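Side-chain contacts in polysaccharide biosynthesis protein CapD (Bacillus thuringiensis HD-771, PDB 6BWC), which probably catalyses, with NADP, an early step on UDP-N-acetylglucosamine in the pathway to CMP-pseudaminic acid, the activated sugar used in flagellin glycosylation: residues L103-G108 / G140-T145; N111-A116 / E147-S152. The protein carries 2 engineered substitutions. One frame throughout, in Å; residues are numbered along the deposited sequence.

Contact 1: L103-G108 / G140-T145; sequences LTNIFG and GATKLT. With NAP (NADP nicotinamide-adenine-dinucleotide phosphate), chain N.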
ATOM      1  N   LEU C 103     -12.282   1.851   8.883  1.00 10.72           N
ATOM      2  CA  LEU C 103     -12.002   1.094   7.670  1.00 10.90           C
ATOM      3  C   LEU C 103     -13.310   0.598   7.010  1.00 11.37           C
ATOM      4  O   LEU C 103     -13.543   0.807   5.823  1.00 11.46           O
ATOM      5  CB  LEU C 103     -11.025  -0.070   7.948  1.00 10.76           C
ATOM      6  CG  LEU C 103      -9.585   0.283   8.425  1.00 10.48           C
ATOM      7  CD1 LEU C 103      -8.716  -0.942   8.670  1.00 10.29           C
ATOM      8  CD2 LEU C 103      -8.878   1.206   7.451  1.00 10.35           C
ATOM      9  N   THR C 104     -14.188  -0.002   7.790  1.00 11.91           N
ATOM     10  CA  THR C 104     -15.401  -0.568   7.241  1.00 12.44           C
ATOM     11  C   THR C 104     -16.423   0.531   6.869  1.00 13.22           C
ATOM     12  O   THR C 104     -16.950   0.532   5.742  1.00 13.36           O
ATOM     13  CB  THR C 104     -15.955  -1.632   8.215  1.00 12.63           C
ATOM     14  OG1 THR C 104     -14.979  -2.676   8.392  1.00 12.50           O
ATOM     15  CG2 THR C 104     -17.245  -2.264   7.697  1.00 12.89           C
ATOM     16  N   ASN C 105     -16.691   1.467   7.788  1.00 14.07           N
ATOM     17  CA  ASN C 105     -17.731   2.479   7.565  1.00 15.01           C
ATOM     18  C   ASN C 105     -17.331   3.677   6.658  1.00 15.42           C
ATOM     19  O   ASN C 105     -18.181   4.158   5.890  1.00 14.91           O
ATOM     20  CB  ASN C 105     -18.321   2.986   8.900  1.00 15.67           C
ATOM     21  CG  ASN C 105     -19.108   1.908   9.671  1.00 16.22           C
ATOM     22  OD1 ASN C 105     -19.292   0.785   9.206  1.00 16.43           O
ATOM     23  ND2 ASN C 105     -19.581   2.266  10.872  1.00 16.56           N
ATOM     24  N   ILE C 106     -16.074   4.156   6.733  1.00 15.66           N
ATOM     25  CA  ILE C 106     -15.605   5.285   5.879  1.00 15.40           C
ATOM     26  C   ILE C 106     -14.831   4.787   4.654  1.00 15.84           C
ATOM     27  O   ILE C 106     -15.320   4.941   3.513  1.00 16.33           O
ATOM     28  CB  ILE C 106     -14.749   6.320   6.661  1.00 15.23           C
ATOM     29  CG1 ILE C 106     -15.544   6.894   7.838  1.00 14.88           C
ATOM     30  CG2 ILE C 106     -14.280   7.459   5.747  1.00 15.10           C
ATOM     31  CD1 ILE C 106     -14.710   7.666   8.832  1.00 14.86           C
ATOM     32  N   PHE C 107     -13.655   4.180   4.889  1.00 15.78           N
ATOM     33  CA  PHE C 107     -12.735   3.775   3.809  1.00 16.41           C
ATOM     34  C   PHE C 107     -13.424   2.835   2.838  1.00 15.67           C
ATOM     35  O   PHE C 107     -13.235   2.950   1.625  1.00 15.68           O
ATOM     36  CB  PHE C 107     -11.409   3.164   4.345  1.00 17.80           C
ATOM     37  CG  PHE C 107     -10.446   2.652   3.254  1.00 19.48           C
ATOM     38  CD1 PHE C 107     -10.008   3.490   2.209  1.00 20.08           C
ATOM     39  CD2 PHE C 107      -9.974   1.320   3.267  1.00 20.47           C
ATOM     40  CE1 PHE C 107      -9.138   3.032   1.213  1.00 20.32           C
ATOM     41  CE2 PHE C 107      -9.085   0.862   2.278  1.00 20.80           C
ATOM     42  CZ  PHE C 107      -8.663   1.722   1.256  1.00 20.79           C
ATOM     43  N   GLY C 108     -14.252   1.940   3.369  1.00 15.43           N
ATOM     44  CA  GLY C 108     -15.073   1.040   2.540  1.00 15.11           C
ATOM     45  C   GLY C 108     -16.167   1.722   1.721  1.00 14.77           C
ATOM     46  O   GLY C 108     -16.435   1.307   0.572  1.00 14.93           O
ATOM     47  N   GLY C 140     -21.920   6.738  14.821  1.00 12.25           N
ATOM     48  CA  GLY C 140     -22.623   7.862  14.207  1.00 12.33           C
ATOM     49  C   GLY C 140     -21.681   8.903  13.613  1.00 12.41           C
ATOM     50  O   GLY C 140     -22.044   9.612  12.667  1.00 12.23           O
ATOM     51  N   ALA C 141     -20.477   9.008  14.180  1.00 12.38           N
ATOM     52  CA  ALA C 141     -19.415   9.782  13.542  1.00 12.22           C
ATOM     53  C   ALA C 141     -19.077   9.273  12.146  1.00 11.90           C
ATOM     54  O   ALA C 141     -19.012  10.054  11.216  1.00 11.63           O
ATOM     55  CB  ALA C 141     -18.178   9.834  14.413  1.00 12.29           C
ATOM     56  N   THR C 142     -18.894   7.966  12.001  1.00 12.20           N
ATOM     57  CA  THR C 142     -18.614   7.363  10.678  1.00 12.14           C
ATOM     58  C   THR C 142     -19.829   7.440   9.741  1.00 12.05           C
ATOM     59  O   THR C 142     -19.667   7.554   8.525  1.00 12.14           O
ATOM     60  CB  THR C 142     -18.155   5.883  10.746  1.00 11.97           C
ATOM     61  OG1 THR C 142     -19.164   5.065  11.348  1.00 11.91           O
ATOM     62  CG2 THR C 142     -16.917   5.742  11.548  1.00 12.12           C
ATOM     63  N   LYS C 143     -21.037   7.357  10.266  1.00 11.97           N
ATOM     64  CA  LYS C 143     -22.184   7.427   9.360  1.00 12.51           C
ATOM     65  C   LYS C 143     -22.405   8.853   8.817  1.00 12.55           C
ATOM     66  O   LYS C 143     -22.679   9.041   7.618  1.00 12.69           O
ATOM     67  CB  LYS C 143     -23.444   6.841   9.997  1.00 12.73           C
ATOM     68  CG  LYS C 143     -23.391   5.312  10.092  1.00 12.93           C
ATOM     69  CD  LYS C 143     -23.367   4.630   8.726  1.00 13.09           C
ATOM     70  CE  LYS C 143     -24.035   3.256   8.806  1.00 13.49           C
ATOM     71  NZ  LYS C 143     -23.724   2.305   7.697  1.00 13.49           N
ATOM     72  N   LEU C 144     -22.237   9.853   9.669  1.00 12.13           N
ATOM     73  CA  LEU C 144     -22.190  11.218   9.184  1.00 11.95           C
ATOM     74  C   LEU C 144     -21.154  11.368   8.076  1.00 11.68           C
ATOM     75  O   LEU C 144     -21.458  11.916   7.000  1.00 12.00           O
ATOM     76  CB  LEU C 144     -21.881  12.185  10.324  1.00 12.06           C
ATOM     77  CG  LEU C 144     -21.986  13.683  10.050  1.00 12.13           C
ATOM     78  CD1 LEU C 144     -23.303  14.047   9.383  1.00 12.33           C
ATOM     79  CD2 LEU C 144     -21.877  14.418  11.367  1.00 12.22           C
ATOM     80  N   THR C 145     -19.952  10.857   8.323  1.00 11.23           N
ATOM     81  CA  THR C 145     -18.870  10.939   7.336  1.00 11.09           C
ATOM     82  C   THR C 145     -19.209  10.183   6.048  1.00 11.17           C
ATOM     83  O   THR C 145     -19.075  10.733   4.960  1.00 11.18           O
ATOM     84  CB  THR C 145     -17.543  10.464   7.930  1.00 11.02           C
ATOM     85  OG1 THR C 145     -17.087  11.448   8.854  1.00 10.94           O
ATOM     86  CG2 THR C 145     -16.477  10.275   6.876  1.00 11.14           C
TER
HETATM   87  PA  NAP N 400     -25.960  -6.946   9.636  1.00 11.89           P
HETATM   88  O1A NAP N 400     -27.011  -8.001   9.834  1.00 11.76           O
HETATM   89  O2A NAP N 400     -24.803  -6.977  10.575  1.00 11.61           O
HETATM   90  O5B NAP N 400     -25.429  -6.976   8.135  1.00 12.48           O
HETATM   91  C5B NAP N 400     -24.082  -6.591   7.851  1.00 13.55           C
HETATM   92  C4B NAP N 400     -23.677  -7.136   6.485  1.00 14.05           C
HETATM   93  O4B NAP N 400     -22.420  -6.632   6.039  1.00 14.10           O
HETATM   94  C3B NAP N 400     -23.492  -8.628   6.560  1.00 14.55           C
HETATM   95  O3B NAP N 400     -23.866  -9.102   5.270  1.00 14.51           O
HETATM   96  C2B NAP N 400     -22.019  -8.777   6.844  1.00 15.21           C
HETATM   97  O2B NAP N 400     -21.631 -10.096   6.518  1.00 16.97           O
HETATM   98  C1B NAP N 400     -21.434  -7.670   5.966  1.00 14.74           C
HETATM   99  N9A NAP N 400     -20.103  -7.056   6.297  1.00 14.66           N
HETATM  100  C8A NAP N 400     -19.615  -6.580   7.479  1.00 14.92           C
HETATM  101  N7A NAP N 400     -18.348  -6.058   7.346  1.00 14.59           N
HETATM  102  C5A NAP N 400     -18.016  -6.193   6.050  1.00 14.59           C
HETATM  103  C6A NAP N 400     -16.852  -5.884   5.183  1.00 14.46           C
HETATM  104  N6A NAP N 400     -15.743  -5.304   5.664  1.00 14.61           N
HETATM  105  N1A NAP N 400     -16.921  -6.190   3.877  1.00 14.28           N
HETATM  106  C2A NAP N 400     -18.001  -6.775   3.330  1.00 14.38           C
HETATM  107  N3A NAP N 400     -19.091  -7.095   4.046  1.00 14.44           N
HETATM  108  C4A NAP N 400     -19.166  -6.838   5.376  1.00 14.58           C
HETATM  109  O3  NAP N 400     -26.579  -5.455   9.641  1.00 11.95           O
HETATM  110  PN  NAP N 400     -28.074  -4.993   9.222  1.00 11.96           P
HETATM  111  O1N NAP N 400     -28.590  -5.762   8.014  1.00 12.34           O
HETATM  112  O2N NAP N 400     -28.902  -4.880  10.465  1.00 11.96           O
HETATM  113  O5D NAP N 400     -27.826  -3.473   8.825  1.00 12.19           O
HETATM  114  C5D NAP N 400     -27.445  -3.168   7.506  1.00 12.66           C
HETATM  115  C4D NAP N 400     -27.133  -1.680   7.385  1.00 13.08           C
HETATM  116  O4D NAP N 400     -28.207  -0.954   7.996  1.00 13.12           O
HETATM  117  C3D NAP N 400     -25.831  -1.159   8.019  1.00 13.12           C
HETATM  118  O3D NAP N 400     -25.167  -0.321   7.070  1.00 13.01           O
HETATM  119  C2D NAP N 400     -26.264  -0.351   9.219  1.00 13.32           C
HETATM  120  O2D NAP N 400     -25.415   0.774   9.465  1.00 13.21           O
HETATM  121  C1D NAP N 400     -27.670   0.092   8.813  1.00 13.49           C
HETATM  122  N1N NAP N 400     -28.584   0.359   9.931  1.00 13.68           N
HETATM  123  C2N NAP N 400     -29.073  -0.687  10.616  1.00 14.03           C
HETATM  124  C3N NAP N 400     -29.943  -0.558  11.683  1.00 13.84           C
HETATM  125  C7N NAP N 400     -30.456  -1.720  12.461  1.00 14.26           C
HETATM  126  O7N NAP N 400     -31.076  -1.493  13.501  1.00 14.63           O
HETATM  127  N7N NAP N 400     -30.234  -2.979  12.072  1.00 14.44           N
HETATM  128  C4N NAP N 400     -30.398   0.801  12.072  1.00 14.01           C
HETATM  129  C5N NAP N 400     -29.797   1.869  11.267  1.00 13.95           C
HETATM  130  C6N NAP N 400     -28.934   1.613  10.215  1.00 13.68           C
HETATM  131  P2B NAP N 400     -20.250 -10.728   7.057  1.00 20.64           P
HETATM  132  O1X NAP N 400     -20.492 -12.180   6.695  1.00 20.66           O
HETATM  133  O2X NAP N 400     -19.154 -10.130   6.200  1.00 19.86           O
HETATM  134  O3X NAP N 400     -20.153 -10.390   8.564  1.00 20.55           O
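Asn105 and Thr142 mark the closest backbone approach, their CA atoms 5.9 Å apart, on two helices that run side by side in the same direction: the short axes of 103-108 and 140-145 come within 8.7 Å at an angle of only 17°. Both belong to the Rossmann fold of a short-chain dehydrogenase, and 140-145 carries the lysine of the family's Tyr-X-X-X-Lys motif, Tyr139 and Lys143. The first helix widens locally into a pi-type turn, with Gly108 N bonded to Leu103 O.

One polar bond links the pair. Asn105 ND2 donates to Thr142 OG1 at 2.9 Å, nearly straight (163°) and almost within the amide plane. Thr142 holds OG1 between its backbone N and carbonyl carbon (chi1 61°), a setting from which the hydroxyl meets both the amide and Tyr139 O, three residues back. Asn105 ND2 also bonds to Met88 O, so two acceptors fix the turn of this buried amide.

The rest of the contact between the helices is apolar. Ile106 reaches across with its longer branch, CG1 lying 3.6 Å from Thr145 CG2, while its CD1 sits 4.0 Å from Thr142 CG2. The methyl of Thr145 thus faces Ile106, and its OG1 bonds instead to Asn138 of a second subunit.

On the coenzyme side, Thr104 lies near the adenine, and the chain of Lys143 turns at chi2 (-65°), then runs out to carry NZ to the nicotinamide ribose. Lys143 NZ is bonded to Thr127 O as well as to this sugar. It donates to O3D of the NADP at 3.1 Å, with a weak second bond from Lys143 NZ to O2D at 2.9 Å.

Contact 2: N111-A116 / E147-S152; sequences NVIKAA and ERLITS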
ATOM      1  N   ASN C 111     -14.298   3.141  -1.214  1.00 12.25           N
ATOM      2  CA  ASN C 111     -14.050   2.093  -2.185  1.00 12.41           C
ATOM      3  C   ASN C 111     -15.304   1.840  -3.046  1.00 12.19           C
ATOM      4  O   ASN C 111     -15.182   1.797  -4.264  1.00 12.42           O
ATOM      5  CB  ASN C 111     -13.531   0.803  -1.520  1.00 12.58           C
ATOM      6  CG  ASN C 111     -12.101   0.934  -1.009  1.00 12.67           C
ATOM      7  OD1 ASN C 111     -11.313   1.762  -1.521  1.00 12.50           O
ATOM      8  ND2 ASN C 111     -11.751   0.114   0.018  1.00 12.49           N
ATOM      9  N   VAL C 112     -16.489   1.732  -2.433  1.00 11.63           N
ATOM     10  CA  VAL C 112     -17.728   1.598  -3.198  1.00 11.60           C
ATOM     11  C   VAL C 112     -17.872   2.740  -4.232  1.00 11.91           C
ATOM     12  O   VAL C 112     -18.035   2.496  -5.437  1.00 11.61           O
ATOM     13  CB  VAL C 112     -18.955   1.527  -2.256  1.00 11.52           C
ATOM     14  CG1 VAL C 112     -20.276   1.753  -2.986  1.00 11.33           C
ATOM     15  CG2 VAL C 112     -18.984   0.182  -1.563  1.00 11.70           C
ATOM     16  N   ILE C 113     -17.783   3.974  -3.749  1.00 12.20           N
ATOM     17  CA  ILE C 113     -17.996   5.167  -4.572  1.00 12.71           C
ATOM     18  C   ILE C 113     -17.058   5.202  -5.791  1.00 13.33           C
ATOM     19  O   ILE C 113     -17.498   5.376  -6.942  1.00 13.53           O
ATOM     20  CB  ILE C 113     -17.848   6.446  -3.699  1.00 12.72           C
ATOM     21  CG1 ILE C 113     -19.059   6.539  -2.748  1.00 12.84           C
ATOM     22  CG2 ILE C 113     -17.754   7.712  -4.561  1.00 12.52           C
ATOM     23  CD1 ILE C 113     -18.914   7.476  -1.568  1.00 12.78           C
ATOM     24  N   LYS C 114     -15.771   5.022  -5.505  1.00 13.81           N
ATOM     25  CA  LYS C 114     -14.708   4.977  -6.496  1.00 14.19           C
ATOM     26  C   LYS C 114     -14.909   3.834  -7.513  1.00 14.03           C
ATOM     27  O   LYS C 114     -14.770   4.027  -8.717  1.00 13.93           O
ATOM     28  CB  LYS C 114     -13.402   4.787  -5.734  1.00 15.13           C
ATOM     29  CG  LYS C 114     -12.128   4.955  -6.533  1.00 16.28           C
ATOM     30  CD  LYS C 114     -10.890   4.537  -5.710  1.00 17.14           C
ATOM     31  CE  LYS C 114      -9.735   4.019  -6.612  1.00 17.46           C
ATOM     32  NZ  LYS C 114      -8.941   2.902  -5.994  1.00 17.43           N
ATOM     33  N   ALA C 115     -15.240   2.650  -7.007  1.00 13.85           N
ATOM     34  CA  ALA C 115     -15.472   1.464  -7.826  1.00 13.90           C
ATOM     35  C   ALA C 115     -16.722   1.567  -8.705  1.00 14.67           C
ATOM     36  O   ALA C 115     -16.755   1.028  -9.834  1.00 14.80           O
ATOM     37  CB  ALA C 115     -15.598   0.238  -6.939  1.00 13.66           C
ATOM     38  N   ALA C 116     -17.761   2.205  -8.154  1.00 15.01           N
ATOM     39  CA  ALA C 116     -19.042   2.369  -8.822  1.00 14.98           C
ATOM     40  C   ALA C 116     -18.941   3.351  -9.988  1.00 15.34           C
ATOM     41  O   ALA C 116     -19.519   3.108 -11.069  1.00 15.04           O
ATOM     42  CB  ALA C 116     -20.077   2.825  -7.816  1.00 15.26           C
ATOM     43  N   GLU C 147     -22.360   9.281   4.887  1.00 13.05           N
ATOM     44  CA  GLU C 147     -23.344  10.243   4.349  1.00 13.31           C
ATOM     45  C   GLU C 147     -22.720  11.394   3.565  1.00 14.03           C
ATOM     46  O   GLU C 147     -23.189  11.751   2.464  1.00 13.83           O
ATOM     47  CB  GLU C 147     -24.177  10.838   5.480  1.00 13.00           C
ATOM     48  CG  GLU C 147     -25.323   9.929   5.922  1.00 12.94           C
ATOM     49  CD  GLU C 147     -26.514  10.678   6.477  1.00 12.37           C
ATOM     50  OE1 GLU C 147     -26.885  11.716   5.895  1.00 11.83           O
ATOM     51  OE2 GLU C 147     -27.087  10.205   7.475  1.00 12.13           O
ATOM     52  N   ARG C 148     -21.664  11.957   4.152  1.00 14.79           N
ATOM     53  CA  ARG C 148     -20.905  13.041   3.528  1.00 15.60           C
ATOM     54  C   ARG C 148     -20.124  12.661   2.280  1.00 15.57           C
ATOM     55  O   ARG C 148     -20.143  13.417   1.298  1.00 16.30           O
ATOM     56  CB  ARG C 148     -19.989  13.731   4.551  1.00 16.10           C
ATOM     57  CG  ARG C 148     -20.464  15.099   4.994  1.00 16.80           C
ATOM     58  CD  ARG C 148     -21.961  15.183   5.236  1.00 17.60           C
ATOM     59  NE  ARG C 148     -22.258  16.252   6.184  1.00 18.41           N
ATOM     60  CZ  ARG C 148     -23.393  16.371   6.868  1.00 19.00           C
ATOM     61  NH1 ARG C 148     -23.541  17.366   7.737  1.00 19.35           N
ATOM     62  NH2 ARG C 148     -24.383  15.498   6.701  1.00 19.62           N
ATOM     63  N   LEU C 149     -19.433  11.524   2.318  1.00 15.24           N
ATOM     64  CA  LEU C 149     -18.809  10.957   1.109  1.00 15.20           C
ATOM     65  C   LEU C 149     -19.815  10.773  -0.038  1.00 15.52           C
ATOM     66  O   LEU C 149     -19.533  11.050  -1.193  1.00 16.25           O
ATOM     67  CB  LEU C 149     -18.216   9.591   1.404  1.00 14.78           C
ATOM     68  CG  LEU C 149     -16.771   9.415   1.797  1.00 14.65           C
ATOM     69  CD1 LEU C 149     -16.134  10.649   2.401  1.00 14.93           C
ATOM     70  CD2 LEU C 149     -16.718   8.244   2.767  1.00 14.64           C
ATOM     71  N   ILE C 150     -20.992  10.289   0.298  1.00 15.90           N
ATOM     72  CA  ILE C 150     -22.036  10.052  -0.689  1.00 16.01           C
ATOM     73  C   ILE C 150     -22.474  11.332  -1.404  1.00 15.16           C
ATOM     74  O   ILE C 150     -22.555  11.333  -2.624  1.00 14.76           O
ATOM     75  CB  ILE C 150     -23.233   9.301  -0.040  1.00 16.47           C
ATOM     76  CG1 ILE C 150     -22.809   7.850   0.300  1.00 16.53           C
ATOM     77  CG2 ILE C 150     -24.480   9.332  -0.933  1.00 16.72           C
ATOM     78  CD1 ILE C 150     -22.638   6.920  -0.904  1.00 16.31           C
ATOM     79  N   THR C 151     -22.739  12.400  -0.654  1.00 14.55           N
ATOM     80  CA  THR C 151     -23.145  13.679  -1.254  1.00 14.43           C
ATOM     81  C   THR C 151     -22.056  14.297  -2.125  1.00 13.75           C
ATOM     82  O   THR C 151     -22.349  14.810  -3.210  1.00 13.25           O
ATOM     83  CB  THR C 151     -23.501  14.737  -0.195  1.00 14.75           C
ATOM     84  OG1 THR C 151     -24.144  14.127   0.931  1.00 15.07           O
ATOM     85  CG2 THR C 151     -24.413  15.782  -0.790  1.00 14.86           C
ATOM     86  N   SER C 152     -20.817  14.251  -1.630  1.00 13.23           N
ATOM     87  CA  SER C 152     -19.637  14.694  -2.393  1.00 13.15           C
ATOM     88  C   SER C 152     -19.406  13.971  -3.737  1.00 13.15           C
ATOM     89  O   SER C 152     -19.153  14.601  -4.760  1.00 13.10           O
ATOM     90  CB  SER C 152     -18.382  14.546  -1.558  1.00 13.07           C
ATOM     91  OG  SER C 152     -17.330  15.243  -2.189  1.00 13.10           O
TER
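Ile113 faces Leu149 and Ile150 where two helices of the Rossmann fold, 98-118 and 138-156, lie against the same side of its central sheet. Here the backbones stand well apart, 7.4 Å between the CA atoms of Ile113 and Ile150.

The apolar contact centres on the CD1 methyl of Ile113. With CG1 beside the backbone N (chi1 -71°) and the chain extended beyond it, Ile113 brings CD1 to 3.7 Å from Leu149 CB and 3.6 Å from Leu149 O, crossing that side chain at about a right angle. Ile150 answers with its own CD1, 3.8 Å from Ile113 CD1, methyl against methyl. Phe164 of strand 163-169 touches both isoleucines and closes the sheet side of the cluster.

Charged groups lie away from this cluster: Glu147 forms a salt bridge with Arg168, and its other carboxylate oxygen is bonded to Ser128 OG.

Within 147-152, Glu147 O accepts two hydrogen bonds from Thr151, from opposite faces of the carbonyl plane: Thr151 N lies 3.2 Å from Glu147 O, and Thr151 OG1 donates to Glu147 O at 3.0 Å with a C=O...donor angle of 143°.

In the fold
Contacts 1 and 2 are successive levels of one helix pair, 98-118 with 138-156, their centres 11 Å apart. They meet directly where Leu149 CD2 of contact 2 packs 3.7 Å from Ile106 O of contact 1. Contact 1 is the end at the coenzyme, where Lys143 bonds to NADP and Thr104 comes near its adenine; the side chain of Asn105 lies about 8 Å from the bound UDP-N-acetylglucosamine. Contact 2 is further back, the side chain of Ile150 being about 11 Å from NADP. Both also touch a second subunit, with Ile106 on its Val102 and Leu149 on its Pro98, an arrangement consistent with the four-helix dimer interface familiar from short-chain dehydrogenases.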